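Local coordinates for 16S rRNA (adenine(1408)-N(1))-methyltransferase (Catenulispora acidiphila, PDB 4X1O), which probably transfers a methyl group from S-adenosyl-L-methionine to N1 of adenine 1408 in 16S ribosomal RNA, a modification linked to aminoglycoside resistance, at residues 25-29 / 30-34; 76-80 / 81-85; 108-111 / 112-115; 209-212 / 213-217. All blocks are in the same frame, centred on the assembly; numbering follows the deposited sequence.

Contact 1 of 4, residues 25-29 / 30-34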
ATOM      1  N   LYS A  25      16.160   8.251  -4.585  1.00 65.15           N
ATOM      2  CA  LYS A  25      14.778   8.149  -4.139  1.00 42.31           C
ATOM      3  C   LYS A  25      14.312   6.692  -4.042  1.00 32.05           C
ATOM      4  O   LYS A  25      13.207   6.420  -3.572  1.00 30.76           O
ATOM      5  CB  LYS A  25      13.862   8.941  -5.076  1.00 38.99           C
ATOM      6  CG  LYS A  25      13.868   8.458  -6.513  1.00 49.25           C
ATOM      7  CD  LYS A  25      12.931   9.290  -7.372  1.00 61.46           C
ATOM      8  CE  LYS A  25      11.479   9.082  -6.967  1.00 65.18           C
ATOM      9  NZ  LYS A  25      10.550   9.896  -7.794  1.00 71.28           N
ATOM     10  N   VAL A  26      15.136   5.746  -4.493  1.00 27.21           N
ATOM     11  CA  VAL A  26      14.792   4.339  -4.318  1.00 24.74           C
ATOM     12  C   VAL A  26      15.853   3.631  -3.496  1.00 29.53           C
ATOM     13  O   VAL A  26      17.004   4.024  -3.507  1.00 33.69           O
ATOM     14  CB  VAL A  26      14.618   3.589  -5.668  1.00 29.27           C
ATOM     15  CG1 VAL A  26      13.446   4.164  -6.458  1.00 32.50           C
ATOM     16  CG2 VAL A  26      15.900   3.634  -6.485  1.00 36.86           C
ATOM     17  N   LEU A  27      15.463   2.588  -2.777  1.00 30.56           N
ATOM     18  CA  LEU A  27      16.446   1.820  -2.029  1.00 27.17           C
ATOM     19  C   LEU A  27      17.221   0.897  -2.958  1.00 31.40           C
ATOM     20  O   LEU A  27      16.643   0.203  -3.801  1.00 31.61           O
ATOM     21  CB  LEU A  27      15.802   0.998  -0.918  1.00 31.48           C
ATOM     22  CG  LEU A  27      15.430   1.687   0.387  1.00 36.57           C
ATOM     23  CD1 LEU A  27      14.170   2.520   0.230  1.00 40.77           C
ATOM     24  CD2 LEU A  27      15.257   0.649   1.478  1.00 40.54           C
ATOM     25  N   ALA A  28      18.536   0.936  -2.794  1.00 40.98           N
ATOM     26  CA  ALA A  28      19.442  -0.056  -3.340  1.00 43.58           C
ATOM     27  C   ALA A  28      20.246  -0.575  -2.159  1.00 45.91           C
ATOM     28  O   ALA A  28      21.192   0.077  -1.713  1.00 45.02           O
ATOM     29  CB  ALA A  28      20.345   0.545  -4.404  1.00 50.26           C
ATOM     30  N   GLY A  29      19.851  -1.730  -1.633  1.00 42.00           N
ATOM     31  CA  GLY A  29      20.434  -2.228  -0.403  1.00 43.92           C
ATOM     32  C   GLY A  29      20.161  -1.295   0.763  1.00 44.00           C
ATOM     33  O   GLY A  29      19.024  -0.911   1.012  1.00 44.68           O
ATOM     34  N   LYS A  30      21.213  -0.905   1.475  1.00 39.81           N
ATOM     35  CA  LYS A  30      21.042  -0.084   2.666  1.00 44.11           C
ATOM     36  C   LYS A  30      21.029   1.413   2.351  1.00 45.02           C
ATOM     37  O   LYS A  30      20.821   2.239   3.238  1.00 48.42           O
ATOM     38  CB  LYS A  30      22.140  -0.404   3.688  1.00 50.81           C
ATOM     39  CG  LYS A  30      21.848  -1.661   4.499  1.00 57.01           C
ATOM     40  CD  LYS A  30      23.087  -2.236   5.154  1.00 63.61           C
ATOM     41  CE  LYS A  30      24.158  -2.533   4.127  1.00 71.27           C
ATOM     42  NZ  LYS A  30      24.025  -3.921   3.602  1.00 71.87           N
ATOM     43  N   LYS A  31      21.229   1.756   1.082  1.00 38.95           N
ATOM     44  CA  LYS A  31      21.379   3.152   0.684  1.00 43.95           C
ATOM     45  C   LYS A  31      20.239   3.642  -0.205  1.00 38.36           C
ATOM     46  O   LYS A  31      19.591   2.856  -0.888  1.00 38.99           O
ATOM     47  CB  LYS A  31      22.713   3.352  -0.048  1.00 55.19           C
ATOM     48  CG  LYS A  31      23.758   2.289   0.241  1.00 67.62           C
ATOM     49  CD  LYS A  31      24.712   2.081  -0.934  1.00 77.20           C
ATOM     50  CE  LYS A  31      24.016   1.492  -2.161  1.00 75.14           C
ATOM     51  NZ  LYS A  31      23.479   0.129  -1.897  1.00 69.55           N
ATOM     52  N   LEU A  32      19.990   4.947  -0.168  1.00 38.66           N
ATOM     53  CA  LEU A  32      19.072   5.577  -1.110  1.00 34.89           C
ATOM     54  C   LEU A  32      19.818   5.970  -2.378  1.00 43.75           C
ATOM     55  O   LEU A  32      20.991   6.336  -2.325  1.00 43.83           O
ATOM     56  CB  LEU A  32      18.403   6.802  -0.484  1.00 42.18           C
ATOM     57  CG  LEU A  32      17.183   6.528   0.396  1.00 45.74           C
ATOM     58  CD1 LEU A  32      16.566   7.832   0.876  1.00 51.86           C
ATOM     59  CD2 LEU A  32      16.159   5.699  -0.355  1.00 38.08           C
ATOM     60  N   THR A  33      19.148   5.878  -3.520  1.00 39.91           N
ATOM     61  CA  THR A  33      19.761   6.244  -4.788  1.00 40.84           C
ATOM     62  C   THR A  33      18.738   6.846  -5.734  1.00 41.92           C
ATOM     63  O   THR A  33      17.527   6.663  -5.564  1.00 37.75           O
ATOM     64  CB  THR A  33      20.434   5.035  -5.473  1.00 50.89           C
ATOM     65  OG1 THR A  33      20.923   5.424  -6.763  1.00 63.32           O
ATOM     66  CG2 THR A  33      19.447   3.897  -5.647  1.00 38.49           C
ATOM     67  N   ASP A  34      19.232   7.558  -6.737  1.00 40.24           N
ATOM     68  CA  ASP A  34      18.375   8.178  -7.732  1.00 47.31           C
ATOM     69  C   ASP A  34      17.842   7.142  -8.709  1.00 54.00           C
ATOM     70  O   ASP A  34      18.612   6.434  -9.364  1.00 53.25           O
ATOM     71  CB  ASP A  34      19.133   9.271  -8.483  1.00 52.12           C
ATOM     72  CG  ASP A  34      19.510  10.431  -7.587  1.00 62.20           C
ATOM     73  OD1 ASP A  34      18.701  10.778  -6.701  1.00 68.08           O
ATOM     74  OD2 ASP A  34      20.615  10.986  -7.758  1.00 61.93           O
TER

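Contact 2 of 4, residues 76-80 / 81-85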
ATOM      1  N   GLY A  76       6.906  -0.440  -3.791  1.00 17.26           N
ATOM      2  CA  GLY A  76       6.531  -0.106  -2.434  1.00 17.98           C
ATOM      3  C   GLY A  76       6.875   1.339  -2.158  1.00 21.57           C
ATOM      4  O   GLY A  76       7.995   1.768  -2.410  1.00 26.49           O
ATOM      5  N   VAL A  77       5.912   2.101  -1.656  1.00 19.93           N
ATOM      6  CA  VAL A  77       6.110   3.523  -1.444  1.00 21.92           C
ATOM      7  C   VAL A  77       5.901   3.851   0.013  1.00 25.94           C
ATOM      8  O   VAL A  77       4.800   3.715   0.518  1.00 26.49           O
ATOM      9  CB  VAL A  77       5.142   4.384  -2.290  1.00 27.44           C
ATOM     10  CG1 VAL A  77       5.536   5.849  -2.198  1.00 26.06           C
ATOM     11  CG2 VAL A  77       5.134   3.925  -3.743  1.00 25.79           C
ATOM     12  N   ASP A  78       6.950   4.308   0.694  1.00 25.15           N
ATOM     13  CA  ASP A  78       6.830   4.615   2.117  1.00 27.91           C
ATOM     14  C   ASP A  78       7.846   5.680   2.498  1.00 27.40           C
ATOM     15  O   ASP A  78       8.956   5.664   1.997  1.00 30.42           O
ATOM     16  CB  ASP A  78       7.037   3.345   2.952  1.00 28.92           C
ATOM     17  CG  ASP A  78       6.512   3.476   4.367  1.00 44.43           C
ATOM     18  OD1 ASP A  78       7.109   4.244   5.156  1.00 50.81           O
ATOM     19  OD2 ASP A  78       5.506   2.807   4.691  1.00 40.36           O
ATOM     20  N   PRO A  79       7.467   6.618   3.367  1.00 25.63           N
ATOM     21  CA  PRO A  79       8.469   7.645   3.680  1.00 33.66           C
ATOM     22  C   PRO A  79       9.513   7.176   4.691  1.00 37.71           C
ATOM     23  O   PRO A  79      10.572   7.787   4.775  1.00 39.59           O
ATOM     24  CB  PRO A  79       7.627   8.782   4.247  1.00 35.98           C
ATOM     25  CG  PRO A  79       6.434   8.110   4.808  1.00 37.76           C
ATOM     26  CD  PRO A  79       6.141   6.964   3.908  1.00 28.02           C
ATOM     27  N   ALA A  80       9.223   6.112   5.434  1.00 38.92           N
ATOM     28  CA  ALA A  80      10.147   5.624   6.453  1.00 40.50           C
ATOM     29  C   ALA A  80      11.050   4.566   5.850  1.00 34.16           C
ATOM     30  O   ALA A  80      10.935   3.377   6.166  1.00 40.33           O
ATOM     31  CB  ALA A  80       9.389   5.071   7.643  1.00 42.76           C
ATOM     32  N   TRP A  81      11.944   5.004   4.969  1.00 32.43           N
ATOM     33  CA  TRP A  81      12.683   4.082   4.118  1.00 34.02           C
ATOM     34  C   TRP A  81      13.635   3.175   4.898  1.00 34.93           C
ATOM     35  O   TRP A  81      13.873   2.035   4.484  1.00 38.52           O
ATOM     36  CB  TRP A  81      13.451   4.853   3.038  1.00 36.99           C
ATOM     37  CG  TRP A  81      14.477   5.812   3.560  1.00 39.63           C
ATOM     38  CD1 TRP A  81      14.280   7.117   3.905  1.00 42.93           C
ATOM     39  CD2 TRP A  81      15.870   5.546   3.771  1.00 44.47           C
ATOM     40  NE1 TRP A  81      15.463   7.678   4.332  1.00 51.69           N
ATOM     41  CE2 TRP A  81      16.454   6.733   4.256  1.00 49.67           C
ATOM     42  CE3 TRP A  81      16.680   4.417   3.596  1.00 44.99           C
ATOM     43  CZ2 TRP A  81      17.807   6.822   4.573  1.00 54.34           C
ATOM     44  CZ3 TRP A  81      18.023   4.508   3.913  1.00 48.45           C
ATOM     45  CH2 TRP A  81      18.572   5.703   4.396  1.00 55.29           C
ATOM     46  N   GLN A  82      14.146   3.652   6.033  1.00 34.18           N
ATOM     47  CA  GLN A  82      15.111   2.870   6.810  1.00 42.51           C
ATOM     48  C   GLN A  82      14.519   1.551   7.295  1.00 46.26           C
ATOM     49  O   GLN A  82      15.242   0.573   7.498  1.00 44.41           O
ATOM     50  CB  GLN A  82      15.634   3.660   8.015  1.00 48.98           C
ATOM     51  CG  GLN A  82      16.462   4.895   7.692  1.00 53.69           C
ATOM     52  CD  GLN A  82      15.618   6.147   7.509  1.00 63.15           C
ATOM     53  OE1 GLN A  82      14.382   6.093   7.510  1.00 53.73           O
ATOM     54  NE2 GLN A  82      16.285   7.290   7.373  1.00 71.25           N
ATOM     55  N   ARG A  83      13.204   1.532   7.478  1.00 38.69           N
ATOM     56  CA  ARG A  83      12.512   0.334   7.924  1.00 34.41           C
ATOM     57  C   ARG A  83      12.537  -0.765   6.865  1.00 30.17           C
ATOM     58  O   ARG A  83      12.351  -1.943   7.166  1.00 37.51           O
ATOM     59  CB  ARG A  83      11.060   0.666   8.290  1.00 33.02           C
ATOM     60  CG  ARG A  83      10.927   1.470   9.580  1.00 48.30           C
ATOM     61  CD  ARG A  83       9.517   2.021   9.765  1.00 63.11           C
ATOM     62  NE  ARG A  83       8.558   0.996  10.168  1.00 72.70           N
ATOM     63  CZ  ARG A  83       7.317   0.907   9.697  1.00 76.52           C
ATOM     64  NH1 ARG A  83       6.882   1.783   8.801  1.00 78.75           N
ATOM     65  NH2 ARG A  83       6.512  -0.059  10.120  1.00 78.07           N
ATOM     66  N   MET A  84      12.738  -0.369   5.617  1.00 31.55           N
ATOM     67  CA  MET A  84      12.653  -1.306   4.509  1.00 27.77           C
ATOM     68  C   MET A  84      14.009  -1.889   4.118  1.00 29.44           C
ATOM     69  O   MET A  84      14.079  -2.676   3.183  1.00 31.16           O
ATOM     70  CB  MET A  84      12.030  -0.631   3.287  1.00 27.43           C
ATOM     71  CG  MET A  84      10.585  -0.179   3.481  1.00 28.27           C
ATOM     72  SD  MET A  84       9.897   0.477   1.940  1.00 37.79           S
ATOM     73  CE  MET A  84      10.790   2.023   1.792  1.00 40.15           C
ATOM     74  N   THR A  85      15.074  -1.509   4.825  1.00 35.78           N
ATOM     75  CA  THR A  85      16.427  -1.833   4.372  1.00 37.77           C
ATOM     76  C   THR A  85      16.721  -3.326   4.304  1.00 34.35           C
ATOM     77  O   THR A  85      17.380  -3.771   3.368  1.00 33.57           O
ATOM     78  CB  THR A  85      17.499  -1.162   5.256  1.00 41.83           C
ATOM     79  OG1 THR A  85      17.263  -1.476   6.634  1.00 44.72           O
ATOM     80  CG2 THR A  85      17.461   0.341   5.066  1.00 39.78           C
TER

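Contact 3 of 4, residues 108-111 / 112-115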
ATOM      1  N   SER A 108       9.003   7.945  -0.414  1.00 27.65           N
ATOM      2  CA  SER A 108       8.148   9.101  -0.628  1.00 31.37           C
ATOM      3  C   SER A 108       6.883   8.975   0.196  1.00 26.80           C
ATOM      4  O   SER A 108       6.414   7.866   0.459  1.00 32.06           O
ATOM      5  CB  SER A 108       7.783   9.256  -2.104  1.00 33.78           C
ATOM      6  OG  SER A 108       6.821  10.286  -2.262  1.00 38.62           O
ATOM      7  N   ALA A 109       6.346  10.118   0.604  1.00 30.58           N
ATOM      8  CA  ALA A 109       5.028  10.173   1.218  1.00 36.72           C
ATOM      9  C   ALA A 109       3.985  10.165   0.109  1.00 38.56           C
ATOM     10  O   ALA A 109       4.253  10.615  -1.002  1.00 36.77           O
ATOM     11  CB  ALA A 109       4.890  11.401   2.084  1.00 37.19           C
ATOM     12  N   ILE A 110       2.800   9.646   0.398  1.00 39.53           N
ATOM     13  CA  ILE A 110       1.778   9.538  -0.635  1.00 37.83           C
ATOM     14  C   ILE A 110       1.125  10.889  -0.955  1.00 37.85           C
ATOM     15  O   ILE A 110       0.732  11.124  -2.091  1.00 40.15           O
ATOM     16  CB  ILE A 110       0.683   8.517  -0.242  1.00 46.36           C
ATOM     17  CG1 ILE A 110      -0.204   8.208  -1.449  1.00 39.98           C
ATOM     18  CG2 ILE A 110      -0.120   8.997   0.957  1.00 47.08           C
ATOM     19  CD1 ILE A 110       0.584   7.749  -2.658  1.00 34.69           C
ATOM     20  N   GLU A 111       1.031  11.783   0.023  1.00 37.92           N
ATOM     21  CA  GLU A 111       0.341  13.052  -0.198  1.00 43.99           C
ATOM     22  C   GLU A 111       1.132  13.956  -1.140  1.00 43.79           C
ATOM     23  O   GLU A 111       0.601  14.930  -1.664  1.00 50.02           O
ATOM     24  CB  GLU A 111       0.071  13.773   1.131  1.00 47.42           C
ATOM     25  CG  GLU A 111       1.306  14.155   1.928  1.00 57.02           C
ATOM     26  CD  GLU A 111       1.800  13.029   2.819  1.00 60.17           C
ATOM     27  OE1 GLU A 111       1.374  11.875   2.612  1.00 54.36           O
ATOM     28  OE2 GLU A 111       2.611  13.302   3.730  1.00 67.19           O
ATOM     29  N   THR A 112       2.397  13.621  -1.363  1.00 41.80           N
ATOM     30  CA  THR A 112       3.246  14.397  -2.256  1.00 39.87           C
ATOM     31  C   THR A 112       3.948  13.502  -3.266  1.00 45.59           C
ATOM     32  O   THR A 112       5.164  13.587  -3.429  1.00 48.89           O
ATOM     33  CB  THR A 112       4.312  15.194  -1.474  1.00 54.94           C
ATOM     34  OG1 THR A 112       5.132  14.288  -0.726  1.00 51.71           O
ATOM     35  CG2 THR A 112       3.655  16.193  -0.524  1.00 57.68           C
ATOM     36  N   VAL A 113       3.183  12.643  -3.939  1.00 42.30           N
ATOM     37  CA  VAL A 113       3.760  11.708  -4.901  1.00 44.36           C
ATOM     38  C   VAL A 113       4.490  12.486  -5.993  1.00 35.37           C
ATOM     39  O   VAL A 113       3.978  13.475  -6.527  1.00 40.20           O
ATOM     40  CB  VAL A 113       2.686  10.759  -5.543  1.00 53.48           C
ATOM     41  CG1 VAL A 113       1.305  11.028  -4.991  1.00 42.37           C
ATOM     42  CG2 VAL A 113       2.681  10.826  -7.068  1.00 55.31           C
ATOM     43  N   PRO A 114       5.719  12.066  -6.293  1.00 42.28           N
ATOM     44  CA  PRO A 114       6.491  12.672  -7.376  1.00 45.39           C
ATOM     45  C   PRO A 114       5.918  12.284  -8.733  1.00 41.28           C
ATOM     46  O   PRO A 114       5.243  11.253  -8.852  1.00 36.18           O
ATOM     47  CB  PRO A 114       7.892  12.094  -7.172  1.00 48.96           C
ATOM     48  CG  PRO A 114       7.658  10.792  -6.485  1.00 52.15           C
ATOM     49  CD  PRO A 114       6.466  11.003  -5.599  1.00 48.00           C
ATOM     50  N   ALA A 115       6.203  13.099  -9.741  1.00 39.85           N
ATOM     51  CA  ALA A 115       5.623  12.942 -11.071  1.00 37.15           C
ATOM     52  C   ALA A 115       5.937  11.585 -11.711  1.00 33.08           C
ATOM     53  O   ALA A 115       5.169  11.094 -12.539  1.00 32.07           O
ATOM     54  CB  ALA A 115       6.098  14.060 -11.973  1.00 48.68           C
TER

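Contact 4 of 4, residues 209-212 / 213-217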
ATOM      1  N   PRO A 209     -13.537 -11.286   9.140  1.00 19.41           N
ATOM      2  CA  PRO A 209     -13.004 -11.901  10.355  1.00 19.59           C
ATOM      3  C   PRO A 209     -12.011 -12.985  10.013  1.00 21.94           C
ATOM      4  O   PRO A 209     -12.110 -13.593   8.939  1.00 21.03           O
ATOM      5  CB  PRO A 209     -14.249 -12.491  11.029  1.00 20.73           C
ATOM      6  CG  PRO A 209     -15.369 -11.586  10.534  1.00 20.49           C
ATOM      7  CD  PRO A 209     -15.011 -11.362   9.096  1.00 18.52           C
ATOM      8  N   HIS A 210     -11.069 -13.200  10.924  1.00 21.34           N
ATOM      9  CA  HIS A 210     -10.074 -14.269  10.817  1.00 22.54           C
ATOM     10  C   HIS A 210      -9.260 -14.229   9.523  1.00 26.03           C
ATOM     11  O   HIS A 210      -8.951 -15.263   8.929  1.00 30.81           O
ATOM     12  CB  HIS A 210     -10.766 -15.613  11.002  1.00 27.12           C
ATOM     13  CG  HIS A 210     -11.431 -15.739  12.337  1.00 31.87           C
ATOM     14  ND1 HIS A 210     -12.798 -15.820  12.484  1.00 33.06           N
ATOM     15  CD2 HIS A 210     -10.916 -15.727  13.591  1.00 31.53           C
ATOM     16  CE1 HIS A 210     -13.097 -15.892  13.771  1.00 35.94           C
ATOM     17  NE2 HIS A 210     -11.971 -15.838  14.464  1.00 33.71           N
ATOM     18  N   THR A 211      -8.882 -13.023   9.119  1.00 23.64           N
ATOM     19  CA  THR A 211      -7.966 -12.828   7.997  1.00 24.15           C
ATOM     20  C   THR A 211      -6.560 -13.193   8.460  1.00 24.39           C
ATOM     21  O   THR A 211      -6.127 -12.747   9.513  1.00 22.57           O
ATOM     22  CB  THR A 211      -7.977 -11.375   7.489  1.00 24.58           C
ATOM     23  OG1 THR A 211      -9.256 -11.068   6.918  1.00 22.87           O
ATOM     24  CG2 THR A 211      -6.895 -11.158   6.416  1.00 21.20           C
ATOM     25  N   ASP A 212      -5.863 -14.018   7.686  1.00 29.25           N
ATOM     26  CA  ASP A 212      -4.476 -14.367   7.993  1.00 34.94           C
ATOM     27  C   ASP A 212      -3.602 -13.119   7.881  1.00 22.54           C
ATOM     28  O   ASP A 212      -3.535 -12.498   6.823  1.00 24.12           O
ATOM     29  CB  ASP A 212      -3.984 -15.468   7.049  1.00 38.69           C
ATOM     30  CG  ASP A 212      -2.515 -15.808   7.245  1.00 54.57           C
ATOM     31  OD1 ASP A 212      -1.974 -15.561   8.344  1.00 63.07           O
ATOM     32  OD2 ASP A 212      -1.901 -16.335   6.292  1.00 61.91           O
ATOM     33  N   LEU A 213      -2.944 -12.753   8.978  1.00 26.14           N
ATOM     34  CA  LEU A 213      -2.157 -11.522   9.033  1.00 27.44           C
ATOM     35  C   LEU A 213      -1.021 -11.497   8.013  1.00 30.12           C
ATOM     36  O   LEU A 213      -0.669 -10.435   7.501  1.00 32.99           O
ATOM     37  CB  LEU A 213      -1.593 -11.319  10.445  1.00 32.64           C
ATOM     38  CG  LEU A 213      -2.603 -10.706  11.418  1.00 40.22           C
ATOM     39  CD1 LEU A 213      -2.000 -10.514  12.801  1.00 48.36           C
ATOM     40  CD2 LEU A 213      -3.117  -9.380  10.868  1.00 51.44           C
ATOM     41  N   ASP A 214      -0.465 -12.666   7.709  1.00 26.02           N
ATOM     42  CA  ASP A 214       0.629 -12.772   6.741  1.00 30.66           C
ATOM     43  C   ASP A 214       0.239 -12.211   5.372  1.00 37.26           C
ATOM     44  O   ASP A 214       1.100 -11.808   4.587  1.00 34.00           O
ATOM     45  CB  ASP A 214       1.080 -14.227   6.585  1.00 29.04           C
ATOM     46  CG  ASP A 214       1.859 -14.742   7.794  1.00 40.98           C
ATOM     47  OD1 ASP A 214       2.350 -13.919   8.597  1.00 44.14           O
ATOM     48  OD2 ASP A 214       1.992 -15.976   7.930  1.00 46.27           O
ATOM     49  N   THR A 215      -1.056 -12.178   5.079  1.00 31.91           N
ATOM     50  CA  THR A 215      -1.489 -11.735   3.756  1.00 33.48           C
ATOM     51  C   THR A 215      -1.418 -10.215   3.599  1.00 35.78           C
ATOM     52  O   THR A 215      -1.338  -9.705   2.484  1.00 41.71           O
ATOM     53  CB  THR A 215      -2.924 -12.210   3.438  1.00 36.94           C
ATOM     54  OG1 THR A 215      -3.851 -11.626   4.360  1.00 35.68           O
ATOM     55  CG2 THR A 215      -3.015 -13.725   3.519  1.00 37.99           C
ATOM     56  N   ILE A 216      -1.443  -9.485   4.706  1.00 31.45           N
ATOM     57  CA  ILE A 216      -1.441  -8.028   4.621  1.00 30.98           C
ATOM     58  C   ILE A 216      -0.371  -7.374   5.485  1.00 31.67           C
ATOM     59  O   ILE A 216      -0.131  -6.174   5.376  1.00 30.71           O
ATOM     60  CB  ILE A 216      -2.805  -7.447   5.025  1.00 40.86           C
ATOM     61  CG1 ILE A 216      -3.134  -7.821   6.469  1.00 44.48           C
ATOM     62  CG2 ILE A 216      -3.895  -7.938   4.085  1.00 44.64           C
ATOM     63  CD1 ILE A 216      -4.394  -7.169   6.981  1.00 42.37           C
ATOM     64  N   SER A 217       0.275  -8.149   6.348  1.00 27.33           N
ATOM     65  CA  SER A 217       1.287  -7.576   7.226  1.00 27.81           C
ATOM     66  C   SER A 217       2.351  -8.596   7.589  1.00 28.13           C
ATOM     67  O   SER A 217       2.483  -8.978   8.750  1.00 36.64           O
ATOM     68  CB  SER A 217       0.652  -7.021   8.502  1.00 38.82           C
ATOM     69  OG  SER A 217       1.599  -6.283   9.262  1.00 41.55           O
TER

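Contact 1 of 4, residues 25-29 / 30-34
A tight beta hairpin is closed by Gly29 and Lys30, the central pair of a type II' turn running from Ala28 to Lys31; the positive phi of Gly29 (63°) fits the first of these turn positions. Lys30 stays at the surface, its CB and CG lying on the glycine. At Lys31 the strands pair in a hydrogen-bonded bridge, and its O accepts from Ala28 N at 2.9 Å. Leu32 comes next, in a non-hydrogen-bonded pair with Leu27, where Leu32 CD2 crosses over Leu27 CD1 at 3.8 Å; both side chains also meet Trp81 on this face. On the other face, Thr33 presents CG2 rather than its hydroxyl: chi1 of 175° turns OG1 away from the backbone N and leaves the methyl to reach Val26 CG2 and Ala28 CB, each at 3.7 Å. Backbone bonds of Lys25 with Ser107 and Leu27 with Leu105 join the hairpin to strand 103-107, where Val26 packs on Val104 and Val106. Opposite Thr33 the pairing is irregular, since Lys25 and Val26 both face it in a classic beta bulge; Asp34 follows beyond the paired strand. The approach of Lys25 N is implausibly short, but Val26 N meets Thr33 O at 2.8 Å in a nearly straight bond of 171°.

Contact 2 of 4, residues 76-80 / 81-85
Ala80 and Arg83 form the compact part of this turn: Arg83 CB sits 3.4 Å from Ala80 O, and Arg83 CD lies 3.7 Å from Ala80 CB. In the backbone, Arg83 N donates to Ala80 O at 3.2 Å, coming from above the carbonyl plane, consistent with the bend into the 3-10 segment 81-84. Trp81 N adds a weak bond to Pro79 O. A second, looser apolar touch lies deeper, where the buried Met84 turns its CE to Asp78 CB at 4.1 Å; Met84 also rests on Leu27 and Leu105.

The carboxylate of Asp78 is fixed from two directions. Its OD1 uses the anti lone pair to accept from Ala80 N at 2.8 Å, an Asx turn, while OD2 is bonded to Thr56 N. A chi1 of -162° sets the group beside its own carbonyl carbon, from where it can reach forward to Ala80. Asp78 OD1 also lies near the plane of the Arg83 guanidinium, at its edge, 4.4 Å from Arg83 NH1 and too far for a salt bridge.

The solvent side is looser: Pro79, Gln82 and Arg83 are exposed, and Gln82 folds its amide over one face of the Trp81 indole, toward the rim. Asp78 and Arg83 belong to the S-adenosyl-L-methionine site, and an acidic residue near the C-terminal end of the second strand of the central sheet is typical of the class I methyltransferase fold.

Contact 3 of 4, residues 108-111 / 112-115
The flat carbonyl of Ala109 is approached from off its plane: Ser108 OG donates to Ala109 O at 2.9 Å, tilted 31° from that plane, and the same Ser108 OG touches Pro114 CD at 3.4 Å across the contact. Ile110 to Val113 form a tight turn in the loop after strand 103-107; its Ile110 and Glu111 bind the cofactor, as loops at this end of the sheet do in class I methyltransferases. Across the turn the CA atoms of Ile110 and Val113 are 5.2 Å apart, though the Val113 N bond to Ile110 O is weak. The side chains of these two run alongside each other in the same direction, with Ile110 CD1 at 4.1 Å from Val113 CG1. Ile110 goes on to Leu148 of helix 142-151 and Val113 to Val151, so both anchor the turn on that helix, which Glu111 also touches at Asp143. Nearer the chain, Glu111 CG lies alongside Thr112 CG2 at 4.0 Å. The closest approach is made by a methyl of Val113, whose chi1 near -1° eclipses CG1 with the backbone N; this suggests strain or an uncertain rotamer, and it leaves Val113 CG1 3.0 Å from Ile110 O.

Contact 4 of 4, residues 209-212 / 213-217
Thr215 turns its hydroxyl back on Asp212 O, closing a short helix-like turn at 213-215, just after the edge strand 200-212. OG1 lies between the backbone N and the carbonyl carbon (chi1 63°), which points it at that carbonyl; Thr215 OG1 donates to Asp212 O at 2.6 Å, almost straight down the C=O bond. Thr215 N donates to Asp212 O as well, at 3.0 Å, but from well above the carbonyl plane. Two donors of one residue thus grip one oxygen from different directions, which should fix both the turn and the threonine rotation.

The neighbouring threonine side chain, Thr211, approaches slantwise with its methyl, Thr211 CG2 standing 3.7 Å from Thr215 OG1, while its own hydroxyl is bonded to Val208 O. On another side of the turn, chi1 of 176° swings the Asp212 carboxylate forward past its carbonyl carbon. Its OD1 receives a weak bond from Asp214 N. The two carboxylates are set steeply to each other, their planes 65° apart, with Asp212 OD1 4.0 Å from Asp214 OD2. That proximity of like charges is probably eased because Asp214 forms a salt bridge with Arg222 and accepts from Gly225 N.

Leu213 is directed away from 209-212 and packs on Ala228 and Glu230, and Ile216 reaches Met128 and Val232. The turn leads directly into Ser217, which binds S-adenosyl-L-homocysteine; Ser217 N donates to Leu213 O at 2.7 Å, the oxygen that also takes Ile216 N at 3.1 Å.

How the contacts relate
Contacts 1, 2 and 3 form a connected cluster, and contact 4 stands apart from it. The hairpin of contact 1 packs on contact 2 through Leu32 CD1, 3.6 Å from Trp81 CE2, and Leu27 CD1, 3.8 Å from Met84 CE. It meets contact 3 where Lys25 NZ lies 3.3 Å from Pro114 CG, and contact 2 meets contact 3 where Val77 CG1 lies 3.4 Å from Ser108 O. Contacts 2 and 3 bring Asp78, Arg83, Ile110 and Glu111 to the S-adenosyl-L-methionine pocket; contact 4 brings Ser217, which lines the pocket with S-adenosyl-L-homocysteine bound. No ligand occupies this chain. The nearest atoms of contacts 2 and 4 are about 8 Å apart, the centres of contacts 3 and 4 about 27 Å.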